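Local coordinates for protein flavin reductase (Uncultured bacterium, PDB 5CHO) that binds flavin-adenine dinucleotide and, as the flavin reductase component of a bacterial two-component tryptophan halogenase, probably supplies reduced flavin to the halogenase, at residues A[43-48]-A[178-183]; A[60-65]-A[107-112]; A[144-149]-A[171-176]. One frame throughout, in Å; residues are numbered along the deposited sequence.

Interaction 1 of 3, residues A[43-48]-A[178-183]. With FAD (flavin-adenine dinucleotide), chain I.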
# COMPACT_ATOMS: atom_id res chain seq x y z
N SER A 43 -5.01 -3.50 10.53
CA SER A 43 -4.69 -2.32 11.33
C SER A 43 -4.10 -1.21 10.47
O SER A 43 -4.15 -0.04 10.85
CB SER A 43 -3.72 -2.70 12.45
OG SER A 43 -2.44 -3.00 11.94
N PHE A 44 -3.54 -1.57 9.32
CA PHE A 44 -3.04 -0.58 8.36
C PHE A 44 -4.12 -0.12 7.39
O PHE A 44 -4.56 -0.89 6.53
CB PHE A 44 -1.85 -1.14 7.58
CG PHE A 44 -1.17 -0.12 6.70
CD1 PHE A 44 -1.47 -0.06 5.35
CD2 PHE A 44 -0.24 0.76 7.22
CE1 PHE A 44 -0.85 0.88 4.53
CE2 PHE A 44 0.38 1.69 6.42
CZ PHE A 44 0.08 1.75 5.07
N ALA A 45 -4.54 1.13 7.53
CA ALA A 45 -5.59 1.68 6.69
C ALA A 45 -5.11 1.82 5.25
O ALA A 45 -3.93 2.01 4.99
CB ALA A 45 -6.06 3.03 7.22
N THR A 46 -6.05 1.73 4.31
CA THR A 46 -5.76 1.89 2.90
C THR A 46 -6.92 2.60 2.21
O THR A 46 -8.04 2.59 2.71
CB THR A 46 -5.56 0.55 2.17
OG1 THR A 46 -6.82 -0.12 2.06
CG2 THR A 46 -4.57 -0.35 2.89
N GLY A 47 -6.64 3.19 1.06
CA GLY A 47 -7.69 3.57 0.14
C GLY A 47 -8.16 2.32 -0.57
O GLY A 47 -7.79 1.21 -0.19
N VAL A 48 -8.98 2.47 -1.61
CA VAL A 48 -9.45 1.32 -2.36
C VAL A 48 -9.47 1.64 -3.85
O VAL A 48 -9.91 2.72 -4.24
CB VAL A 48 -10.87 0.89 -1.94
CG1 VAL A 48 -11.22 -0.44 -2.59
CG2 VAL A 48 -10.96 0.78 -0.43
N ALA A 178 -13.09 10.18 0.51
CA ALA A 178 -12.38 9.02 0.00
C ALA A 178 -12.85 7.73 0.66
O ALA A 178 -13.23 7.71 1.83
CB ALA A 178 -10.89 9.19 0.22
N LEU A 179 -12.82 6.65 -0.11
CA LEU A 179 -13.15 5.33 0.41
C LEU A 179 -11.92 4.75 1.07
O LEU A 179 -10.86 4.67 0.45
CB LEU A 179 -13.67 4.41 -0.68
CG LEU A 179 -14.21 3.06 -0.20
CD1 LEU A 179 -15.38 3.27 0.76
CD2 LEU A 179 -14.64 2.19 -1.38
N VAL A 180 -12.08 4.34 2.32
CA VAL A 180 -10.98 3.80 3.09
C VAL A 180 -11.37 2.45 3.66
O VAL A 180 -12.51 2.25 4.08
CB VAL A 180 -10.57 4.78 4.20
CG1 VAL A 180 -9.68 4.12 5.24
CG2 VAL A 180 -9.87 5.98 3.57
N TYR A 181 -10.41 1.52 3.67
CA TYR A 181 -10.63 0.19 4.20
C TYR A 181 -9.72 -0.03 5.40
O TYR A 181 -8.50 -0.09 5.26
CB TYR A 181 -10.37 -0.87 3.13
CG TYR A 181 -10.74 -2.27 3.55
CD1 TYR A 181 -12.06 -2.61 3.79
CD2 TYR A 181 -9.77 -3.25 3.69
CE1 TYR A 181 -12.41 -3.89 4.18
CE2 TYR A 181 -10.11 -4.53 4.07
CZ TYR A 181 -11.43 -4.85 4.31
OH TYR A 181 -11.77 -6.12 4.70
N HIS A 182 -10.33 -0.13 6.58
CA HIS A 182 -9.58 -0.28 7.82
C HIS A 182 -10.32 -1.14 8.84
O HIS A 182 -11.54 -1.02 8.99
CB HIS A 182 -9.29 1.09 8.43
CG HIS A 182 -8.52 1.03 9.71
ND1 HIS A 182 -9.09 1.31 10.93
CD2 HIS A 182 -7.23 0.71 9.95
CE1 HIS A 182 -8.18 1.16 11.88
NE2 HIS A 182 -7.04 0.81 11.31
N SER A 183 -9.57 -2.00 9.53
CA SER A 183 -10.14 -2.91 10.52
C SER A 183 -11.25 -3.75 9.89
O SER A 183 -12.22 -4.09 10.55
CB SER A 183 -10.66 -2.15 11.74
OG SER A 183 -9.64 -1.95 12.69
PA FAD I . -11.50 -14.42 -8.90
O1A FAD I . -11.63 -15.24 -10.15
O2A FAD I . -12.80 -13.83 -8.53
O5B FAD I . -10.99 -15.35 -7.68
C5B FAD I . -10.90 -14.76 -6.37
C4B FAD I . -10.72 -15.88 -5.28
O4B FAD I . -11.82 -16.54 -5.17
C3B FAD I . -9.66 -16.87 -5.73
O3B FAD I . -8.86 -17.26 -4.66
C2B FAD I . -10.43 -18.07 -6.27
O2B FAD I . -9.73 -19.37 -5.89
C1B FAD I . -11.58 -18.04 -5.70
N9A FAD I . -12.59 -18.37 -6.63
C8A FAD I . -13.39 -17.51 -7.32
N7A FAD I . -14.22 -18.25 -8.10
C5A FAD I . -13.92 -19.56 -7.91
C6A FAD I . -14.43 -20.73 -8.45
N6A FAD I . -15.49 -21.01 -9.41
N1A FAD I . -13.94 -21.93 -8.06
C2A FAD I . -12.93 -22.00 -7.14
N3A FAD I . -12.41 -20.85 -6.61
C4A FAD I . -12.91 -19.63 -6.99
N1 FAD I . -7.51 -9.33 -4.10
C2 FAD I . -6.13 -9.37 -4.57
O2 FAD I . -5.72 -10.34 -5.21
N3 FAD I . -5.23 -8.26 -4.28
C4 FAD I . -5.70 -7.14 -3.53
O4 FAD I . -4.99 -6.27 -3.31
C4X FAD I . -7.12 -7.11 -3.05
N5 FAD I . -7.62 -6.00 -2.30
C5X FAD I . -9.03 -5.98 -1.84
C6 FAD I . -9.52 -4.87 -1.09
C7 FAD I . -10.85 -4.85 -0.65
C7M FAD I . -11.05 -3.51 0.12
C8 FAD I . -11.68 -5.93 -0.95
C8M FAD I . -13.15 -5.79 -0.41
C9 FAD I . -11.19 -7.02 -1.69
C9A FAD I . -9.86 -7.05 -2.13
N10 FAD I . -9.37 -8.19 -2.90
C10 FAD I . -7.99 -8.21 -3.35
C1' FAD I . -10.25 -9.35 -3.22
C2' FAD I . -10.61 -9.35 -4.72
O2' FAD I . -11.20 -8.13 -5.04
C3' FAD I . -11.58 -10.48 -4.97
O3' FAD I . -10.93 -11.70 -4.71
C4' FAD I . -12.07 -10.46 -6.42
O4' FAD I . -13.13 -11.32 -6.54
C5' FAD I . -10.94 -10.93 -7.36
O5' FAD I . -11.41 -10.92 -8.70
P FAD I . -10.71 -11.89 -9.79
O1P FAD I . -11.65 -12.09 -10.95
O2P FAD I . -9.39 -11.27 -10.27
O3P FAD I . -10.42 -13.27 -9.10
O HOH W 1 -6.88 -2.14 5.58
O HOH W 2 -9.89 5.27 -1.89
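Thr46 and Tyr181 form an antiparallel hydrogen-bonded pair that sets strand 178-182 against the start of strand 46-53, beside the flavin. Tyr181 N bonds to Thr46 O at 2.8 Å, and the more bent Thr46 N to Tyr181 O bond is 3.2 Å. Their side chains run side by side, with Thr46 OG1 3.8 Å from Tyr181 CB. Val48 CG2 packs against that same CB and against Leu179 CG. At the other end of the contact, the His182 imidazole edge meets Ser43 O in the ring plane, NE2 making a weak 3.0 Å bond to it. Thr46 OG1 sits between its own N and carbonyl carbon (chi1 71°), from where it donates to a lone pair of Gly47 O at 2.8 Å; Asn64 is a probable second partner. An alanine here would probably leave Gly47 O without that donor and Asn64 without the hydroxyl, and open a small gap beside Tyr181 CB. One face of the Tyr181 ring meets the flavin methyl, FAD C7M, 3.7 Å from Tyr181 CG. Phe186 also meets this ring. Waters 1 and 2 bridge Phe44 O to Tyr181 O and Val48 N to Leu179 O, so solvent links the backbones where they separate.

Interaction 2 of 3, residues A[60-65]-A[107-112]. With FAD (flavin-adenine dinucleotide), chain I.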
# COMPACT_ATOMS: atom_id res chain seq x y z
N ALA A 60 -12.48 -6.63 -14.33
CA ALA A 60 -12.17 -5.72 -13.24
C ALA A 60 -12.15 -6.47 -11.91
O ALA A 60 -12.82 -7.50 -11.77
CB ALA A 60 -13.17 -4.58 -13.19
N MET A 61 -11.38 -5.95 -10.97
CA MET A 61 -11.30 -6.51 -9.63
C MET A 61 -10.94 -5.40 -8.64
O MET A 61 -10.30 -4.41 -8.99
CB MET A 61 -10.28 -7.64 -9.56
CG MET A 61 -8.85 -7.21 -9.86
SD MET A 61 -7.78 -7.03 -8.41
CE MET A 61 -7.46 -8.73 -7.98
N THR A 62 -11.37 -5.59 -7.39
CA THR A 62 -11.12 -4.61 -6.35
C THR A 62 -9.78 -4.90 -5.68
O THR A 62 -9.50 -6.04 -5.30
CB THR A 62 -12.26 -4.60 -5.31
OG1 THR A 62 -13.47 -4.13 -5.92
CG2 THR A 62 -11.90 -3.72 -4.13
N ALA A 63 -8.97 -3.87 -5.54
CA ALA A 63 -7.63 -4.01 -4.95
C ALA A 63 -7.30 -2.85 -4.03
O ALA A 63 -7.57 -1.70 -4.36
CB ALA A 63 -6.59 -4.13 -6.05
N ASN A 64 -6.73 -3.16 -2.87
CA ASN A 64 -6.22 -2.14 -1.96
C ASN A 64 -4.71 -2.27 -1.76
O ASN A 64 -4.11 -1.55 -0.96
CB ASN A 64 -6.95 -2.22 -0.60
CG ASN A 64 -6.45 -3.34 0.29
OD1 ASN A 64 -5.92 -4.35 -0.19
ND2 ASN A 64 -6.65 -3.19 1.59
N SER A 65 -4.10 -3.19 -2.51
CA SER A 65 -2.66 -3.40 -2.44
C SER A 65 -1.92 -2.42 -3.36
O SER A 65 -0.71 -2.53 -3.55
CB SER A 65 -2.30 -4.83 -2.83
OG SER A 65 -2.67 -5.10 -4.17
N HIS A 107 -20.06 0.68 -3.13
CA HIS A 107 -20.81 -0.38 -3.79
C HIS A 107 -19.99 -0.94 -4.96
O HIS A 107 -20.08 -2.13 -5.27
CB HIS A 107 -22.18 0.12 -4.27
CG HIS A 107 -22.11 1.22 -5.29
ND1 HIS A 107 -21.75 2.51 -4.98
CD2 HIS A 107 -22.41 1.22 -6.61
CE1 HIS A 107 -21.80 3.25 -6.07
NE2 HIS A 107 -22.20 2.49 -7.07
N VAL A 108 -19.19 -0.09 -5.59
CA VAL A 108 -18.27 -0.54 -6.63
C VAL A 108 -17.19 -1.47 -6.05
O VAL A 108 -16.86 -2.50 -6.65
CB VAL A 108 -17.57 0.63 -7.35
CG1 VAL A 108 -16.67 0.10 -8.46
CG2 VAL A 108 -18.59 1.61 -7.90
N ALA A 109 -16.63 -1.09 -4.91
CA ALA A 109 -15.60 -1.89 -4.26
C ALA A 109 -16.16 -3.26 -3.91
O ALA A 109 -15.50 -4.28 -4.13
CB ALA A 109 -15.08 -1.19 -3.00
N LEU A 110 -17.36 -3.28 -3.36
CA LEU A 110 -17.99 -4.53 -2.96
C LEU A 110 -18.26 -5.42 -4.16
O LEU A 110 -17.90 -6.60 -4.16
CB LEU A 110 -19.30 -4.28 -2.22
CG LEU A 110 -19.14 -3.77 -0.79
CD1 LEU A 110 -20.48 -3.31 -0.20
CD2 LEU A 110 -18.48 -4.83 0.08
N LEU A 111 -18.88 -4.86 -5.20
CA LEU A 111 -19.22 -5.61 -6.40
C LEU A 111 -18.02 -6.32 -7.00
O LEU A 111 -18.08 -7.52 -7.25
CB LEU A 111 -19.85 -4.69 -7.45
CG LEU A 111 -20.15 -5.36 -8.81
CD1 LEU A 111 -21.03 -6.59 -8.64
CD2 LEU A 111 -20.77 -4.37 -9.78
N TYR A 112 -16.92 -5.60 -7.22
CA TYR A 112 -15.78 -6.19 -7.91
C TYR A 112 -14.83 -6.90 -6.97
O TYR A 112 -13.75 -7.33 -7.38
CB TYR A 112 -15.07 -5.12 -8.74
CG TYR A 112 -15.96 -4.67 -9.87
CD1 TYR A 112 -16.17 -5.50 -10.96
CD2 TYR A 112 -16.61 -3.45 -9.85
CE1 TYR A 112 -16.99 -5.13 -11.99
CE2 TYR A 112 -17.44 -3.07 -10.89
CZ TYR A 112 -17.62 -3.92 -11.96
OH TYR A 112 -18.45 -3.56 -13.00
PA FAD I . -11.50 -14.42 -8.90
O1A FAD I . -11.63 -15.24 -10.15
O2A FAD I . -12.80 -13.83 -8.53
O5B FAD I . -10.99 -15.35 -7.68
C5B FAD I . -10.90 -14.76 -6.37
C4B FAD I . -10.72 -15.88 -5.28
O4B FAD I . -11.82 -16.54 -5.17
C3B FAD I . -9.66 -16.87 -5.73
O3B FAD I . -8.86 -17.26 -4.66
C2B FAD I . -10.43 -18.07 -6.27
O2B FAD I . -9.73 -19.37 -5.89
C1B FAD I . -11.58 -18.04 -5.70
N9A FAD I . -12.59 -18.37 -6.63
C8A FAD I . -13.39 -17.51 -7.32
N7A FAD I . -14.22 -18.25 -8.10
C5A FAD I . -13.92 -19.56 -7.91
C6A FAD I . -14.43 -20.73 -8.45
N6A FAD I . -15.49 -21.01 -9.41
N1A FAD I . -13.94 -21.93 -8.06
C2A FAD I . -12.93 -22.00 -7.14
N3A FAD I . -12.41 -20.85 -6.61
C4A FAD I . -12.91 -19.63 -6.99
N1 FAD I . -7.51 -9.33 -4.10
C2 FAD I . -6.13 -9.37 -4.57
O2 FAD I . -5.72 -10.34 -5.21
N3 FAD I . -5.23 -8.26 -4.28
C4 FAD I . -5.70 -7.14 -3.53
O4 FAD I . -4.99 -6.27 -3.31
C4X FAD I . -7.12 -7.11 -3.05
N5 FAD I . -7.62 -6.00 -2.30
C5X FAD I . -9.03 -5.98 -1.84
C6 FAD I . -9.52 -4.87 -1.09
C7 FAD I . -10.85 -4.85 -0.65
C7M FAD I . -11.05 -3.51 0.12
C8 FAD I . -11.68 -5.93 -0.95
C8M FAD I . -13.15 -5.79 -0.41
C9 FAD I . -11.19 -7.02 -1.69
C9A FAD I . -9.86 -7.05 -2.13
N10 FAD I . -9.37 -8.19 -2.90
C10 FAD I . -7.99 -8.21 -3.35
C1' FAD I . -10.25 -9.35 -3.22
C2' FAD I . -10.61 -9.35 -4.72
O2' FAD I . -11.20 -8.13 -5.04
C3' FAD I . -11.58 -10.48 -4.97
O3' FAD I . -10.93 -11.70 -4.71
C4' FAD I . -12.07 -10.46 -6.42
O4' FAD I . -13.13 -11.32 -6.54
C5' FAD I . -10.94 -10.93 -7.36
O5' FAD I . -11.41 -10.92 -8.70
P FAD I . -10.71 -11.89 -9.79
O1P FAD I . -11.65 -12.09 -10.95
O2P FAD I . -9.39 -11.27 -10.27
O3P FAD I . -10.42 -13.27 -9.10
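Thr62 OG1 stands anti to its carbonyl carbon, beside the backbone N (chi1 -67°), and from there donates to Ala109 O at 2.7 Å. Tyr112 CG is likewise anti to its carbonyl carbon (chi1 -68°), which starts the phenol off toward Ala60. Thr62 thus grips the end of the helix twice, because its backbone N also bonds to Tyr112 O at 2.9 Å, approaching from well above the carbonyl plane. Tyr112 CB closes in on the hydroxyl, 3.4 Å from Thr62 OG1. Ala60 CB makes an off-centre CH-pi contact with the Tyr112 ring, 4.3 Å from its centroid, while Leu111 CG covers the centre of one ring face and Gln123 takes the phenol OH. Tyr112 is where helix 106-111 leaves helical geometry, so the contact fastens that helix end to strand 59-63, in what is consistent with the split-barrel flavin-binding fold of this family. The strand and the loop after it line the cofactor site. Thr62 O accepts from the ribityl hydroxyl FAD O2' at 2.7 Å, and Asn64 N donates to FAD N5 at 3.0 Å. The bent side chain of Met61 brings its CE to 3.6 Å from FAD O2, at the pyrimidine end of the isoalloxazine.

Interaction 3 of 3, residues A[144-149]-A[171-176]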
# COMPACT_ATOMS: atom_id res chain seq x y z
N LEU A 144 -11.51 9.30 -7.55
CA LEU A 144 -10.59 10.34 -7.12
C LEU A 144 -9.43 10.51 -8.10
O LEU A 144 -8.88 11.60 -8.23
CB LEU A 144 -10.05 10.03 -5.72
CG LEU A 144 -11.12 9.93 -4.63
CD1 LEU A 144 -10.48 9.69 -3.27
CD2 LEU A 144 -12.03 11.15 -4.61
N ALA A 145 -9.07 9.43 -8.79
CA ALA A 145 -7.96 9.46 -9.74
C ALA A 145 -7.98 8.28 -10.72
O ALA A 145 -8.54 7.23 -10.41
CB ALA A 145 -6.63 9.48 -8.99
N TRP A 146 -7.37 8.47 -11.88
CA TRP A 146 -7.19 7.41 -12.87
C TRP A 146 -5.72 7.18 -13.20
O TRP A 146 -4.93 8.12 -13.23
CB TRP A 146 -7.93 7.75 -14.18
CG TRP A 146 -9.43 7.67 -14.12
CD1 TRP A 146 -10.20 7.05 -13.18
CD2 TRP A 146 -10.35 8.23 -15.07
NE1 TRP A 146 -11.53 7.19 -13.48
CE2 TRP A 146 -11.65 7.92 -14.64
CE3 TRP A 146 -10.19 8.98 -16.24
CZ2 TRP A 146 -12.78 8.32 -15.34
CZ3 TRP A 146 -11.31 9.38 -16.93
CH2 TRP A 146 -12.59 9.05 -16.48
N PHE A 147 -5.37 5.91 -13.43
CA PHE A 147 -4.05 5.56 -13.95
C PHE A 147 -4.21 4.54 -15.07
O PHE A 147 -5.07 3.67 -15.00
CB PHE A 147 -3.14 4.95 -12.88
CG PHE A 147 -2.93 5.81 -11.67
CD1 PHE A 147 -1.86 6.69 -11.59
CD2 PHE A 147 -3.81 5.74 -10.60
CE1 PHE A 147 -1.67 7.48 -10.47
CE2 PHE A 147 -3.62 6.52 -9.47
CZ PHE A 147 -2.55 7.39 -9.41
N GLU A 148 -3.38 4.66 -16.11
CA GLU A 148 -3.19 3.58 -17.07
C GLU A 148 -1.75 3.12 -16.99
O GLU A 148 -0.84 3.94 -16.87
CB GLU A 148 -3.53 4.00 -18.50
CG GLU A 148 -4.98 4.38 -18.73
CD GLU A 148 -5.25 4.74 -20.18
OE1 GLU A 148 -5.58 3.82 -20.96
OE2 GLU A 148 -5.12 5.92 -20.54
N CYS A 149 -1.55 1.81 -17.07
CA CYS A 149 -0.23 1.24 -16.87
C CYS A 149 0.08 0.15 -17.88
O CYS A 149 -0.82 -0.54 -18.35
CB CYS A 149 -0.13 0.66 -15.46
SG CYS A 149 -0.69 1.76 -14.14
N GLU A 171 -4.01 10.91 -13.85
CA GLU A 171 -4.91 12.06 -13.84
C GLU A 171 -5.65 12.10 -12.53
O GLU A 171 -6.23 11.10 -12.10
CB GLU A 171 -5.90 11.97 -15.00
CG GLU A 171 -6.83 13.17 -15.11
CD GLU A 171 -7.87 12.99 -16.20
OE1 GLU A 171 -7.82 11.96 -16.91
OE2 GLU A 171 -8.74 13.87 -16.34
N ARG A 172 -5.63 13.26 -11.89
CA ARG A 172 -6.36 13.44 -10.65
C ARG A 172 -7.64 14.23 -10.88
O ARG A 172 -7.64 15.22 -11.61
CB ARG A 172 -5.52 14.17 -9.61
CG ARG A 172 -6.19 14.14 -8.27
CD ARG A 172 -5.31 14.72 -7.21
NE ARG A 172 -5.86 14.46 -5.89
CZ ARG A 172 -5.38 14.97 -4.76
NH1 ARG A 172 -4.36 15.81 -4.80
NH2 ARG A 172 -5.95 14.66 -3.61
N HIS A 173 -8.72 13.79 -10.26
CA HIS A 173 -10.01 14.44 -10.39
C HIS A 173 -10.35 15.24 -9.14
O HIS A 173 -9.52 15.38 -8.24
CB HIS A 173 -11.10 13.42 -10.66
CG HIS A 173 -10.79 12.49 -11.79
ND1 HIS A 173 -10.51 12.95 -13.06
CD2 HIS A 173 -10.70 11.15 -11.85
CE1 HIS A 173 -10.27 11.92 -13.85
NE2 HIS A 173 -10.38 10.81 -13.14
N ASP A 174 -11.57 15.76 -9.11
CA ASP A 174 -12.05 16.54 -7.98
C ASP A 174 -11.83 15.81 -6.68
O ASP A 174 -12.11 14.61 -6.56
CB ASP A 174 -13.54 16.85 -8.13
CG ASP A 174 -13.82 17.95 -9.13
OD1 ASP A 174 -12.87 18.65 -9.54
OD2 ASP A 174 -15.00 18.12 -9.51
N ARG A 175 -11.30 16.53 -5.70
CA ARG A 175 -11.14 15.97 -4.38
C ARG A 175 -12.49 15.94 -3.69
O ARG A 175 -13.19 16.95 -3.63
CB ARG A 175 -10.14 16.79 -3.57
CG ARG A 175 -8.74 16.66 -4.08
CD ARG A 175 -7.84 17.69 -3.43
NE ARG A 175 -7.88 17.60 -1.97
CZ ARG A 175 -7.28 18.46 -1.16
NH1 ARG A 175 -6.59 19.47 -1.66
NH2 ARG A 175 -7.36 18.30 0.16
N ARG A 176 -12.84 14.77 -3.18
CA ARG A 176 -14.02 14.62 -2.35
C ARG A 176 -13.78 13.43 -1.43
O ARG A 176 -12.71 12.81 -1.50
CB ARG A 176 -15.27 14.44 -3.21
CG ARG A 176 -15.17 13.39 -4.29
CD ARG A 176 -15.98 13.76 -5.52
NE ARG A 176 -16.40 12.57 -6.24
CZ ARG A 176 -17.41 11.79 -5.86
NH1 ARG A 176 -18.11 12.09 -4.77
NH2 ARG A 176 -17.72 10.70 -6.56
O HOH W 3 -8.78 13.33 -6.17
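Trp146 and Glu171 are an antiparallel hydrogen-bonded pair: Trp146 N donates to Glu171 O at 2.9 Å, nearly straight, and Glu171 N returns a bond to Trp146 O at 3.0 Å. Ala145 opposite Arg172 is the adjoining non-hydrogen-bonded pair, and beyond it His173 N reaches Leu144 O at 3.0 Å. The aromatic contact is edge-to-face. His173 CG lies beside its own backbone N (chi1 -52°), and the imidazole points its NE2 edge down onto the Trp146 indole, with NE2 3.2 Å from Trp146 CD2 and the planes 82° apart. The indole NE1 is hydrogen-bonded to Ala140 O, which helps to fix the ring's rotation. Leu144 packs against residues 174-176, its CD2 3.6 Å from Arg176 O and 3.9 Å from Arg176 CG. The water-mediated part rests on water 3, which donates to Leu144 O and His173 O and accepts from Arg172 NE at 3.1 Å; the other end of that guanidinium, NH2, bonds to Ser183 OG of the second subunit. All this lies at the open end of the hairpin formed by strands 145-157 and 160-172. Strand 95-100 pairs with the first of these, its Val98 bonding to the backbone of Phe147 and its Val100 packing against Leu144.

In the fold
All three contacts reach the same antiparallel sheet; interaction 2 fastens helix 106-111 to it. Interactions 1 and 2 lie closest, centres about 13 Å apart, on the neighbouring strands 46-53 and 59-63 respectively; Val48 packs on Thr62, and both contacts border the flavin. Interaction 3, about 17 Å from interaction 1 and 16 Å from interaction 2 between centres, touches only the former, through Leu144 and Ala178. Along the chain interaction 2 closes before interaction 3 opens, and interaction 1 encloses both, so 43-48 and 178-183 bring together an early and a late part of the chain. Interactions 1 and 3 also meet across the dimer, Ser183 of one subunit with Arg172 of the other.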